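Local coordinates for protein glycerol dehydratase (Clostridium butyricum, PDB 1R9D) that probably catalyses, without vitamin B12 and as a glycyl-radical lyase, the dehydration of glycerol to 3-hydroxypropionaldehyde, at residues 47-52 with 205-210; 517-522 with 535-540; 32-37 with 55-60. All coordinates share one frame; numbering follows the deposited sequence.

Interaction 1: residues 47-52 with 205-210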
ATOM      1  N   ALA A  47      -2.746   7.042   2.712  1.00 25.95           N
ATOM      2  CA  ALA A  47      -2.224   7.158   4.074  1.00 25.81           C
ATOM      3  C   ALA A  47      -1.344   8.379   4.362  1.00 25.93           C
ATOM      4  O   ALA A  47      -1.488   9.015   5.408  1.00 25.77           O
ATOM      5  CB  ALA A  47      -1.471   5.882   4.450  1.00 27.24           C
ATOM      6  N   ILE A  48      -0.434   8.713   3.452  1.00 25.43           N
ATOM      7  CA  ILE A  48       0.463   9.845   3.675  1.00 25.53           C
ATOM      8  C   ILE A  48      -0.284  11.173   3.826  1.00 26.24           C
ATOM      9  O   ILE A  48       0.088  12.022   4.642  1.00 25.15           O
ATOM     10  CB  ILE A  48       1.514   9.955   2.531  1.00 26.33           C
ATOM     11  CG1 ILE A  48       2.589  10.985   2.895  1.00 26.25           C
ATOM     12  CG2 ILE A  48       0.831  10.327   1.220  1.00 27.11           C
ATOM     13  CD1 ILE A  48       3.529  10.527   3.994  1.00 26.82           C
ATOM     14  N   LEU A  49      -1.340  11.349   3.042  1.00 25.90           N
ATOM     15  CA  LEU A  49      -2.122  12.578   3.108  1.00 27.38           C
ATOM     16  C   LEU A  49      -2.981  12.576   4.376  1.00 27.16           C
ATOM     17  O   LEU A  49      -3.201  13.623   4.982  1.00 28.01           O
ATOM     18  CB  LEU A  49      -2.982  12.704   1.845  1.00 29.56           C
ATOM     19  CG  LEU A  49      -3.143  14.083   1.196  1.00 33.92           C
ATOM     20  CD1 LEU A  49      -1.817  14.826   1.138  1.00 33.55           C
ATOM     21  CD2 LEU A  49      -3.688  13.895  -0.215  1.00 34.63           C
ATOM     22  N   ARG A  50      -3.459  11.404   4.786  1.00 27.12           N
ATOM     23  CA  ARG A  50      -4.252  11.303   6.009  1.00 27.05           C
ATOM     24  C   ARG A  50      -3.390  11.738   7.193  1.00 26.76           C
ATOM     25  O   ARG A  50      -3.860  12.420   8.106  1.00 25.55           O
ATOM     26  CB  ARG A  50      -4.734   9.867   6.231  1.00 28.04           C
ATOM     27  CG  ARG A  50      -5.852   9.440   5.295  1.00 29.75           C
ATOM     28  CD  ARG A  50      -7.042   8.907   6.085  1.00 33.10           C
ATOM     29  NE  ARG A  50      -6.988   7.467   6.256  1.00 35.43           N
ATOM     30  CZ  ARG A  50      -7.869   6.757   6.950  1.00 33.69           C
ATOM     31  NH1 ARG A  50      -8.889   7.350   7.558  1.00 34.27           N
ATOM     32  NH2 ARG A  50      -7.738   5.446   7.013  1.00 33.88           N
ATOM     33  N   ARG A  51      -2.121  11.341   7.165  1.00 26.72           N
ATOM     34  CA  ARG A  51      -1.185  11.692   8.228  1.00 26.91           C
ATOM     35  C   ARG A  51      -0.899  13.196   8.243  1.00 26.57           C
ATOM     36  O   ARG A  51      -0.781  13.803   9.307  1.00 26.32           O
ATOM     37  CB  ARG A  51       0.129  10.920   8.055  1.00 26.39           C
ATOM     38  CG  ARG A  51       0.036   9.410   8.293  1.00 28.41           C
ATOM     39  CD  ARG A  51      -0.352   9.086   9.736  1.00 29.64           C
ATOM     40  NE  ARG A  51       0.441   9.863  10.685  1.00 28.81           N
ATOM     41  CZ  ARG A  51       0.382   9.730  12.007  1.00 29.48           C
ATOM     42  NH1 ARG A  51      -0.435   8.840  12.556  1.00 27.65           N
ATOM     43  NH2 ARG A  51       1.125  10.509  12.780  1.00 29.51           N
ATOM     44  N   ALA A  52      -0.775  13.795   7.060  1.00 25.88           N
ATOM     45  CA  ALA A  52      -0.503  15.227   6.967  1.00 26.15           C
ATOM     46  C   ALA A  52      -1.707  16.040   7.449  1.00 26.64           C
ATOM     47  O   ALA A  52      -1.558  16.979   8.231  1.00 26.19           O
ATOM     48  CB  ALA A  52      -0.159  15.607   5.529  1.00 26.15           C
ATOM     49  N   LEU A 205       5.144  14.751  -1.435  1.00 25.44           N
ATOM     50  CA  LEU A 205       5.658  16.115  -1.382  1.00 26.33           C
ATOM     51  C   LEU A 205       4.591  17.108  -0.933  1.00 26.70           C
ATOM     52  O   LEU A 205       4.882  18.034  -0.175  1.00 26.80           O
ATOM     53  CB  LEU A 205       6.241  16.512  -2.740  1.00 26.15           C
ATOM     54  CG  LEU A 205       7.538  15.771  -3.088  1.00 25.93           C
ATOM     55  CD1 LEU A 205       7.975  16.116  -4.506  1.00 26.50           C
ATOM     56  CD2 LEU A 205       8.627  16.142  -2.087  1.00 24.74           C
ATOM     57  N   ASN A 206       3.355  16.922  -1.385  1.00 27.26           N
ATOM     58  CA  ASN A 206       2.288  17.822  -0.963  1.00 28.77           C
ATOM     59  C   ASN A 206       1.939  17.603   0.506  1.00 28.80           C
ATOM     60  O   ASN A 206       1.440  18.511   1.175  1.00 29.42           O
ATOM     61  CB  ASN A 206       1.050  17.646  -1.844  1.00 30.26           C
ATOM     62  CG  ASN A 206       1.156  18.437  -3.132  1.00 33.25           C
ATOM     63  OD1 ASN A 206       1.315  19.659  -3.108  1.00 36.38           O
ATOM     64  ND2 ASN A 206       1.080  17.750  -4.259  1.00 34.33           N
ATOM     65  N   SER A 207       2.208  16.400   1.011  1.00 28.03           N
ATOM     66  CA  SER A 207       1.938  16.092   2.411  1.00 27.47           C
ATOM     67  C   SER A 207       2.985  16.779   3.279  1.00 27.09           C
ATOM     68  O   SER A 207       2.703  17.189   4.404  1.00 28.38           O
ATOM     69  CB  SER A 207       1.964  14.582   2.647  1.00 27.05           C
ATOM     70  OG  SER A 207       0.854  13.954   2.036  1.00 28.21           O
ATOM     71  N   VAL A 208       4.201  16.893   2.756  1.00 26.01           N
ATOM     72  CA  VAL A 208       5.274  17.569   3.476  1.00 26.02           C
ATOM     73  C   VAL A 208       4.921  19.054   3.587  1.00 26.80           C
ATOM     74  O   VAL A 208       5.130  19.679   4.624  1.00 25.85           O
ATOM     75  CB  VAL A 208       6.620  17.450   2.727  1.00 25.87           C
ATOM     76  CG1 VAL A 208       7.629  18.437   3.300  1.00 25.76           C
ATOM     77  CG2 VAL A 208       7.153  16.023   2.840  1.00 26.71           C
ATOM     78  N   ILE A 209       4.392  19.610   2.500  1.00 25.97           N
ATOM     79  CA  ILE A 209       4.020  21.021   2.468  1.00 27.37           C
ATOM     80  C   ILE A 209       2.907  21.327   3.466  1.00 27.45           C
ATOM     81  O   ILE A 209       2.999  22.293   4.228  1.00 28.53           O
ATOM     82  CB  ILE A 209       3.590  21.435   1.041  1.00 27.79           C
ATOM     83  CG1 ILE A 209       4.794  21.316   0.101  1.00 28.56           C
ATOM     84  CG2 ILE A 209       3.047  22.864   1.045  1.00 29.20           C
ATOM     85  CD1 ILE A 209       4.483  21.561  -1.360  1.00 29.93           C
ATOM     86  N   ILE A 210       1.867  20.501   3.462  1.00 26.91           N
ATOM     87  CA  ILE A 210       0.749  20.671   4.381  1.00 28.08           C
ATOM     88  C   ILE A 210       1.250  20.597   5.824  1.00 28.69           C
ATOM     89  O   ILE A 210       0.855  21.400   6.677  1.00 27.96           O
ATOM     90  CB  ILE A 210      -0.316  19.573   4.157  1.00 27.97           C
ATOM     91  CG1 ILE A 210      -0.993  19.781   2.797  1.00 28.63           C
ATOM     92  CG2 ILE A 210      -1.345  19.592   5.286  1.00 30.56           C
ATOM     93  CD1 ILE A 210      -1.886  18.637   2.368  1.00 29.72           C
TER

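Interaction 2: residues 517-522 with 535-540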
ATOM      1  N   ALA A 517       1.261   4.346   8.839  1.00 25.17           N
ATOM      2  CA  ALA A 517       1.744   5.548   9.504  1.00 25.86           C
ATOM      3  C   ALA A 517       3.016   6.189   8.939  1.00 25.93           C
ATOM      4  O   ALA A 517       3.978   6.429   9.670  1.00 26.16           O
ATOM      5  CB  ALA A 517       1.919   5.278  11.014  1.00 25.23           C
ATOM      6  N   PRO A 518       3.049   6.455   7.623  1.00 26.28           N
ATOM      7  CA  PRO A 518       4.257   7.088   7.086  1.00 27.08           C
ATOM      8  C   PRO A 518       4.208   8.518   7.636  1.00 27.50           C
ATOM      9  O   PRO A 518       3.127   9.103   7.728  1.00 29.56           O
ATOM     10  CB  PRO A 518       4.046   6.999   5.576  1.00 26.84           C
ATOM     11  CG  PRO A 518       2.550   7.079   5.444  1.00 26.94           C
ATOM     12  CD  PRO A 518       2.076   6.170   6.555  1.00 26.77           C
ATOM     13  N   LEU A 519       5.356   9.076   8.016  1.00 26.67           N
ATOM     14  CA  LEU A 519       5.384  10.412   8.617  1.00 26.49           C
ATOM     15  C   LEU A 519       5.929  11.545   7.748  1.00 26.91           C
ATOM     16  O   LEU A 519       7.136  11.649   7.531  1.00 25.94           O
ATOM     17  CB  LEU A 519       6.173  10.355   9.930  1.00 25.94           C
ATOM     18  CG  LEU A 519       5.712   9.293  10.935  1.00 26.67           C
ATOM     19  CD1 LEU A 519       6.478   9.477  12.236  1.00 26.41           C
ATOM     20  CD2 LEU A 519       4.213   9.412  11.192  1.00 27.35           C
ATOM     21  N   PRO A 520       5.041  12.437   7.274  1.00 26.51           N
ATOM     22  CA  PRO A 520       5.393  13.580   6.422  1.00 27.44           C
ATOM     23  C   PRO A 520       6.324  14.606   7.071  1.00 27.32           C
ATOM     24  O   PRO A 520       7.337  14.990   6.488  1.00 27.86           O
ATOM     25  CB  PRO A 520       4.032  14.207   6.086  1.00 28.77           C
ATOM     26  CG  PRO A 520       3.051  13.113   6.327  1.00 29.94           C
ATOM     27  CD  PRO A 520       3.592  12.416   7.536  1.00 28.35           C
ATOM     28  N   PHE A 521       5.981  15.054   8.276  1.00 26.33           N
ATOM     29  CA  PHE A 521       6.791  16.066   8.948  1.00 26.34           C
ATOM     30  C   PHE A 521       8.208  15.592   9.282  1.00 26.20           C
ATOM     31  O   PHE A 521       9.193  16.226   8.898  1.00 25.94           O
ATOM     32  CB  PHE A 521       6.086  16.554  10.221  1.00 27.55           C
ATOM     33  CG  PHE A 521       6.795  17.689  10.909  1.00 29.07           C
ATOM     34  CD1 PHE A 521       7.479  17.480  12.103  1.00 29.76           C
ATOM     35  CD2 PHE A 521       6.802  18.962  10.347  1.00 29.24           C
ATOM     36  CE1 PHE A 521       8.165  18.523  12.731  1.00 30.29           C
ATOM     37  CE2 PHE A 521       7.482  20.014  10.963  1.00 30.52           C
ATOM     38  CZ  PHE A 521       8.166  19.796  12.159  1.00 30.69           C
ATOM     39  N   LEU A 522       8.308  14.478   9.995  1.00 25.80           N
ATOM     40  CA  LEU A 522       9.612  13.943  10.370  1.00 25.18           C
ATOM     41  C   LEU A 522      10.484  13.672   9.138  1.00 25.04           C
ATOM     42  O   LEU A 522      11.665  14.023   9.108  1.00 24.60           O
ATOM     43  CB  LEU A 522       9.433  12.644  11.159  1.00 25.64           C
ATOM     44  CG  LEU A 522      10.723  12.036  11.716  1.00 26.04           C
ATOM     45  CD1 LEU A 522      11.239  12.913  12.847  1.00 26.36           C
ATOM     46  CD2 LEU A 522      10.464  10.618  12.215  1.00 27.56           C
ATOM     47  N   SER A 535       8.807   8.661   2.109  1.00 25.00           N
ATOM     48  CA  SER A 535       8.971   8.767   3.555  1.00 24.90           C
ATOM     49  C   SER A 535      10.087   7.899   4.133  1.00 24.97           C
ATOM     50  O   SER A 535      10.630   7.013   3.467  1.00 24.63           O
ATOM     51  CB  SER A 535       7.671   8.384   4.254  1.00 24.52           C
ATOM     52  OG  SER A 535       7.406   7.005   4.066  1.00 25.94           O
ATOM     53  N   LEU A 536      10.398   8.164   5.396  1.00 24.61           N
ATOM     54  CA  LEU A 536      11.408   7.423   6.139  1.00 25.24           C
ATOM     55  C   LEU A 536      10.945   5.967   6.203  1.00 25.78           C
ATOM     56  O   LEU A 536      11.735   5.044   6.018  1.00 25.78           O
ATOM     57  CB  LEU A 536      11.513   8.001   7.554  1.00 25.53           C
ATOM     58  CG  LEU A 536      12.767   8.692   8.096  1.00 29.04           C
ATOM     59  CD1 LEU A 536      13.733   9.097   6.997  1.00 28.62           C
ATOM     60  CD2 LEU A 536      12.312   9.890   8.917  1.00 28.65           C
ATOM     61  N   GLN A 537       9.652   5.771   6.454  1.00 24.84           N
ATOM     62  CA  GLN A 537       9.085   4.433   6.543  1.00 25.77           C
ATOM     63  C   GLN A 537       9.222   3.670   5.223  1.00 26.37           C
ATOM     64  O   GLN A 537       9.272   2.441   5.213  1.00 25.94           O
ATOM     65  CB  GLN A 537       7.605   4.501   6.941  1.00 25.56           C
ATOM     66  CG  GLN A 537       7.337   5.064   8.337  1.00 26.56           C
ATOM     67  CD  GLN A 537       7.756   6.513   8.478  1.00 27.44           C
ATOM     68  OE1 GLN A 537       7.537   7.321   7.578  1.00 28.28           O
ATOM     69  NE2 GLN A 537       8.348   6.854   9.614  1.00 29.61           N
ATOM     70  N   ASP A 538       9.284   4.401   4.114  1.00 26.61           N
ATOM     71  CA  ASP A 538       9.409   3.777   2.797  1.00 27.98           C
ATOM     72  C   ASP A 538      10.837   3.717   2.257  1.00 27.58           C
ATOM     73  O   ASP A 538      11.042   3.480   1.063  1.00 28.61           O
ATOM     74  CB  ASP A 538       8.505   4.493   1.791  1.00 30.12           C
ATOM     75  CG  ASP A 538       7.030   4.260   2.072  1.00 34.03           C
ATOM     76  OD1 ASP A 538       6.592   3.089   1.992  1.00 35.66           O
ATOM     77  OD2 ASP A 538       6.312   5.238   2.377  1.00 36.19           O
ATOM     78  N   GLY A 539      11.817   3.940   3.129  1.00 26.18           N
ATOM     79  CA  GLY A 539      13.215   3.867   2.722  1.00 25.56           C
ATOM     80  C   GLY A 539      13.880   5.127   2.190  1.00 25.78           C
ATOM     81  O   GLY A 539      14.949   5.052   1.580  1.00 25.02           O
ATOM     82  N   GLY A 540      13.267   6.287   2.414  1.00 23.73           N
ATOM     83  CA  GLY A 540      13.852   7.528   1.928  1.00 23.25           C
ATOM     84  C   GLY A 540      15.213   7.929   2.487  1.00 23.08           C
ATOM     85  O   GLY A 540      15.977   8.620   1.815  1.00 22.63           O
TER

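Interaction 3: residues 32-37 with 55-60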
ATOM      1  N   ALA A  32      -5.903  12.561  21.059  1.00 26.16           N
ATOM      2  CA  ALA A  32      -6.627  11.369  20.636  1.00 27.30           C
ATOM      3  C   ALA A  32      -7.949  11.718  19.965  1.00 28.55           C
ATOM      4  O   ALA A  32      -8.322  11.128  18.949  1.00 28.20           O
ATOM      5  CB  ALA A  32      -6.877  10.457  21.828  1.00 27.87           C
ATOM      6  N   ILE A  33      -8.663  12.673  20.547  1.00 28.95           N
ATOM      7  CA  ILE A  33      -9.945  13.092  19.996  1.00 29.91           C
ATOM      8  C   ILE A  33      -9.765  13.751  18.626  1.00 29.44           C
ATOM      9  O   ILE A  33     -10.515  13.468  17.692  1.00 30.31           O
ATOM     10  CB  ILE A  33     -10.667  14.076  20.962  1.00 31.00           C
ATOM     11  CG1 ILE A  33     -11.381  13.298  22.073  1.00 32.61           C
ATOM     12  CG2 ILE A  33     -11.705  14.899  20.208  1.00 30.07           C
ATOM     13  CD1 ILE A  33     -10.499  12.373  22.873  1.00 36.76           C
ATOM     14  N   LEU A  34      -8.759  14.610  18.510  1.00 29.50           N
ATOM     15  CA  LEU A  34      -8.492  15.319  17.266  1.00 29.44           C
ATOM     16  C   LEU A  34      -8.053  14.445  16.091  1.00 30.22           C
ATOM     17  O   LEU A  34      -8.527  14.632  14.970  1.00 28.79           O
ATOM     18  CB  LEU A  34      -7.459  16.419  17.509  1.00 30.75           C
ATOM     19  CG  LEU A  34      -7.933  17.582  18.386  1.00 29.86           C
ATOM     20  CD1 LEU A  34      -6.788  18.542  18.628  1.00 30.11           C
ATOM     21  CD2 LEU A  34      -9.093  18.306  17.701  1.00 31.28           C
ATOM     22  N   ILE A  35      -7.153  13.494  16.325  1.00 30.09           N
ATOM     23  CA  ILE A  35      -6.711  12.639  15.227  1.00 29.00           C
ATOM     24  C   ILE A  35      -7.861  11.736  14.779  1.00 29.33           C
ATOM     25  O   ILE A  35      -7.981  11.415  13.596  1.00 28.73           O
ATOM     26  CB  ILE A  35      -5.471  11.780  15.623  1.00 28.98           C
ATOM     27  CG1 ILE A  35      -4.875  11.135  14.367  1.00 28.96           C
ATOM     28  CG2 ILE A  35      -5.863  10.712  16.635  1.00 27.84           C
ATOM     29  CD1 ILE A  35      -3.518  10.486  14.583  1.00 29.01           C
ATOM     30  N   THR A  36      -8.717  11.345  15.721  1.00 29.03           N
ATOM     31  CA  THR A  36      -9.865  10.493  15.416  1.00 30.36           C
ATOM     32  C   THR A  36     -10.841  11.265  14.526  1.00 31.09           C
ATOM     33  O   THR A  36     -11.379  10.731  13.556  1.00 30.15           O
ATOM     34  CB  THR A  36     -10.593  10.055  16.712  1.00 30.76           C
ATOM     35  OG1 THR A  36      -9.705   9.263  17.517  1.00 32.06           O
ATOM     36  CG2 THR A  36     -11.836   9.238  16.390  1.00 30.03           C
ATOM     37  N   GLU A  37     -11.056  12.531  14.867  1.00 31.80           N
ATOM     38  CA  GLU A  37     -11.953  13.389  14.104  1.00 33.07           C
ATOM     39  C   GLU A  37     -11.428  13.588  12.682  1.00 31.90           C
ATOM     40  O   GLU A  37     -12.193  13.539  11.718  1.00 32.34           O
ATOM     41  CB  GLU A  37     -12.100  14.739  14.814  1.00 35.08           C
ATOM     42  CG  GLU A  37     -12.687  15.851  13.961  1.00 40.23           C
ATOM     43  CD  GLU A  37     -13.031  17.090  14.773  1.00 42.98           C
ATOM     44  OE1 GLU A  37     -12.194  17.523  15.599  1.00 43.55           O
ATOM     45  OE2 GLU A  37     -14.140  17.636  14.579  1.00 45.75           O
ATOM     46  N   LEU A  55      -2.084  15.788  11.271  1.00 27.63           N
ATOM     47  CA  LEU A  55      -1.148  16.643  11.992  1.00 27.41           C
ATOM     48  C   LEU A  55      -1.661  18.083  11.926  1.00 28.21           C
ATOM     49  O   LEU A  55      -1.613  18.814  12.911  1.00 27.48           O
ATOM     50  CB  LEU A  55       0.260  16.549  11.383  1.00 26.85           C
ATOM     51  CG  LEU A  55       1.328  17.435  12.036  1.00 26.94           C
ATOM     52  CD1 LEU A  55       1.428  17.105  13.519  1.00 27.88           C
ATOM     53  CD2 LEU A  55       2.675  17.228  11.363  1.00 27.86           C
ATOM     54  N   LYS A  56      -2.157  18.482  10.760  1.00 28.61           N
ATOM     55  CA  LYS A  56      -2.700  19.829  10.573  1.00 29.24           C
ATOM     56  C   LYS A  56      -3.853  20.081  11.545  1.00 29.21           C
ATOM     57  O   LYS A  56      -3.884  21.101  12.238  1.00 29.70           O
ATOM     58  CB  LYS A  56      -3.196  19.993   9.133  1.00 30.59           C
ATOM     59  CG  LYS A  56      -3.884  21.317   8.821  1.00 31.21           C
ATOM     60  CD  LYS A  56      -4.318  21.354   7.354  1.00 33.81           C
ATOM     61  CE  LYS A  56      -4.816  22.730   6.920  1.00 35.80           C
ATOM     62  NZ  LYS A  56      -6.103  23.112   7.561  1.00 36.25           N
ATOM     63  N   HIS A  57      -4.796  19.143  11.600  1.00 29.14           N
ATOM     64  CA  HIS A  57      -5.962  19.274  12.473  1.00 29.63           C
ATOM     65  C   HIS A  57      -5.569  19.319  13.950  1.00 30.47           C
ATOM     66  O   HIS A  57      -6.184  20.029  14.752  1.00 30.01           O
ATOM     67  CB  HIS A  57      -6.927  18.113  12.236  1.00 30.24           C
ATOM     68  CG  HIS A  57      -8.281  18.322  12.838  1.00 31.20           C
ATOM     69  ND1 HIS A  57      -9.085  19.390  12.502  1.00 32.18           N
ATOM     70  CD2 HIS A  57      -8.979  17.593  13.740  1.00 31.41           C
ATOM     71  CE1 HIS A  57     -10.222  19.309  13.170  1.00 31.61           C
ATOM     72  NE2 HIS A  57     -10.184  18.228  13.928  1.00 31.69           N
ATOM     73  N   ILE A  58      -4.549  18.545  14.307  1.00 29.31           N
ATOM     74  CA  ILE A  58      -4.068  18.515  15.683  1.00 29.21           C
ATOM     75  C   ILE A  58      -3.408  19.849  16.037  1.00 29.35           C
ATOM     76  O   ILE A  58      -3.762  20.485  17.034  1.00 29.48           O
ATOM     77  CB  ILE A  58      -3.038  17.376  15.880  1.00 28.54           C
ATOM     78  CG1 ILE A  58      -3.736  16.022  15.757  1.00 29.84           C
ATOM     79  CG2 ILE A  58      -2.345  17.521  17.224  1.00 29.16           C
ATOM     80  CD1 ILE A  58      -2.786  14.840  15.717  1.00 30.75           C
ATOM     81  N   LEU A  59      -2.459  20.278  15.210  1.00 30.22           N
ATOM     82  CA  LEU A  59      -1.744  21.524  15.455  1.00 30.78           C
ATOM     83  C   LEU A  59      -2.626  22.768  15.483  1.00 32.44           C
ATOM     84  O   LEU A  59      -2.314  23.733  16.183  1.00 32.31           O
ATOM     85  CB  LEU A  59      -0.637  21.714  14.418  1.00 31.08           C
ATOM     86  CG  LEU A  59       0.550  20.752  14.527  1.00 30.31           C
ATOM     87  CD1 LEU A  59       1.599  21.118  13.497  1.00 30.77           C
ATOM     88  CD2 LEU A  59       1.141  20.825  15.923  1.00 30.08           C
ATOM     89  N   GLU A  60      -3.719  22.753  14.729  1.00 32.74           N
ATOM     90  CA  GLU A  60      -4.607  23.910  14.703  1.00 33.63           C
ATOM     91  C   GLU A  60      -5.565  23.960  15.889  1.00 33.50           C
ATOM     92  O   GLU A  60      -6.017  25.038  16.268  1.00 33.68           O
ATOM     93  CB  GLU A  60      -5.425  23.933  13.402  1.00 34.62           C
ATOM     94  CG  GLU A  60      -4.593  24.036  12.129  1.00 36.17           C
ATOM     95  CD  GLU A  60      -5.441  24.043  10.864  1.00 38.24           C
ATOM     96  OE1 GLU A  60      -6.410  23.256  10.784  1.00 39.84           O
ATOM     97  OE2 GLU A  60      -5.131  24.827   9.942  1.00 37.85           O
TER

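Interaction 1: residues 47-52 with 205-210
Ala-52 and Ser-207 bring the two segments closest, their CA atoms 5.2 Å apart. The segments 47-52 and 205-210 run almost exactly in the same direction, 4° between their axes, with a closest axis separation of 8.8 Å; they belong to helix 47-61 and the long helix 197-230. Small residues make up the middle of the joint: the CB of Ala-52 lies 3.7 Å from the CB of Ser-207, and 3.5 Å from the carbonyl O of Ser-207. Ser-207 projects between Ile-48, Leu-49 and Ala-52. Its OG is anti to the carbonyl carbon (chi1 -70°), beside the backbone N, and is hydrogen-bonded to the carbonyl O of Lys-203 one turn earlier in its own helix. Ile-48 comes alongside this residue with CG1, which is 3.7 Å from the CB of Ser-207. One turn of the helix on, Ile-210 brings CG2 to 4.2 Å from CB of Ala-52. The placement of the Leu-49 methyl is doubtful, because CD1 is only 2.9 Å from OG of Ser-207 and chi1 (-140°) is far from a staggered value; subject to that doubt, CD1 of Leu-49 meets CD1 of Ile-210 at 4.0 Å, these two side chains crossing at about a right angle. Pro-520 of helix 520-524 also rests on both Ile-48 and Ser-207, so the groove between the helices is covered by a third element. The hydroxyl of Ser-207 is thus satisfied within its own helix; between the two segments the contact is van der Waals in kind, and small Ala-52 and Ser-207 let the backbones come close.

Interaction 2: residues 517-522 with 535-540
Ser-535 meets Pro-518 through its hydroxyl, OG lying 3.7 Å from the proline CB. That same OG sits between the backbone N and the carbonyl carbon (chi1 67°) and donates to OD2 of Asp-538 at 2.7 Å, approaching from above the carboxylate plane. Leu-536 comes next and turns to the helix that starts at Pro-520: its CD2 touches CD2 of Leu-522 at 3.8 Å, the two side chains crossing at about a right angle, while its backbone N is bonded to OG of Ser-523. Gln-537 carries the polar link. Its chain bends at chi2 (64°), and OE1 accepts the backbone N-H of Leu-519 at 2.8 Å along a nearly straight bond (167°), although the donor stands well above the carbonyl plane of the amide. OE1 also lies 3.3 Å from CA of Pro-518, and NE2 lies over the Leu-519 side chain, 3.8 Å from its CG. Asp-538, which is exposed, closes the series, its N bonded weakly to OG of Ser-535. A type I beta turn from Leu-536 to Gly-539, with Ser-535, just before the turn, bonded to Asp-538, its third residue, thereby presents a buried glutamine to the N-cap residue of helix 520-524, joining the approach to strand 543-551 to that helix within the pyruvate formate lyase-like region.

Interaction 3: residues 32-37 with 55-60
Glu-37 OE1 receives a hydrogen bond from NE2 of His-57 at 2.7 Å, nearly straight at 176°, and this is the polar tie of an alpha-hairpin: helices 30-40 and 47-61 follow one another through a short connection, and the axes of their segments 32-37 and 55-60 make an angle of 140° between their directions and come within 8.6 Å of each other. The carboxylate oxygen lies in the ring plane of the histidine, and the ring nitrogen stands above the carboxylate plane, the two flat groups being turned 87° against each other. Glu-37 reaches the ring with CG anti to the backbone N and an extended chain beyond it. The neighbouring edge of the ring is used as well, CD2 of His-57 lying 3.2 Å from the carbonyl O of Leu-34. A negative carboxylate at this distance would be expected to favour a protonated imidazole.

Beside the polar pair the contact is apolar. CD2 of Leu-34 lies 3.9 Å from NE2 of His-57, whereas CB of Leu-34 faces CG1 of Ile-58 at 4.1 Å. The tip of Ile-58, CD1, reaches across to CB of Ile-35. Ile-276 of helix 260-277 also packs on Ile-58, so this side is buried. On the other side of helix 30-40 from the hairpin partner, the carbonyl O of Ala-32 accepts from both N and OG1 of Thr-36, which arrive on opposite faces of its plane, OG1 at 2.7 Å, and that OG1 is also bonded to NE1 of Trp-126.

Helix 47-61 is shared by interactions 1 and 3, whose centres are about 14 Å apart: one flank meets helix 197-230, another meets helix 30-40. Interaction 2 lies about 10 Å from interaction 1, centre to centre, and reaches it directly, CG of Pro-520 being 3.5 Å from CD1 of Ile-48. Its centre is about 19 Å from that of interaction 3, but CB of Phe-521 still touches CD2 of Leu-55 at 3.7 Å. Glu-277 receives the N-H groups of Phe-521 and Leu-522. All three contacts lie on the same side of the chain's centre; the bound glycerol is about 14 Å from the Leu-522 side chain, so interaction 2 does not line its pocket.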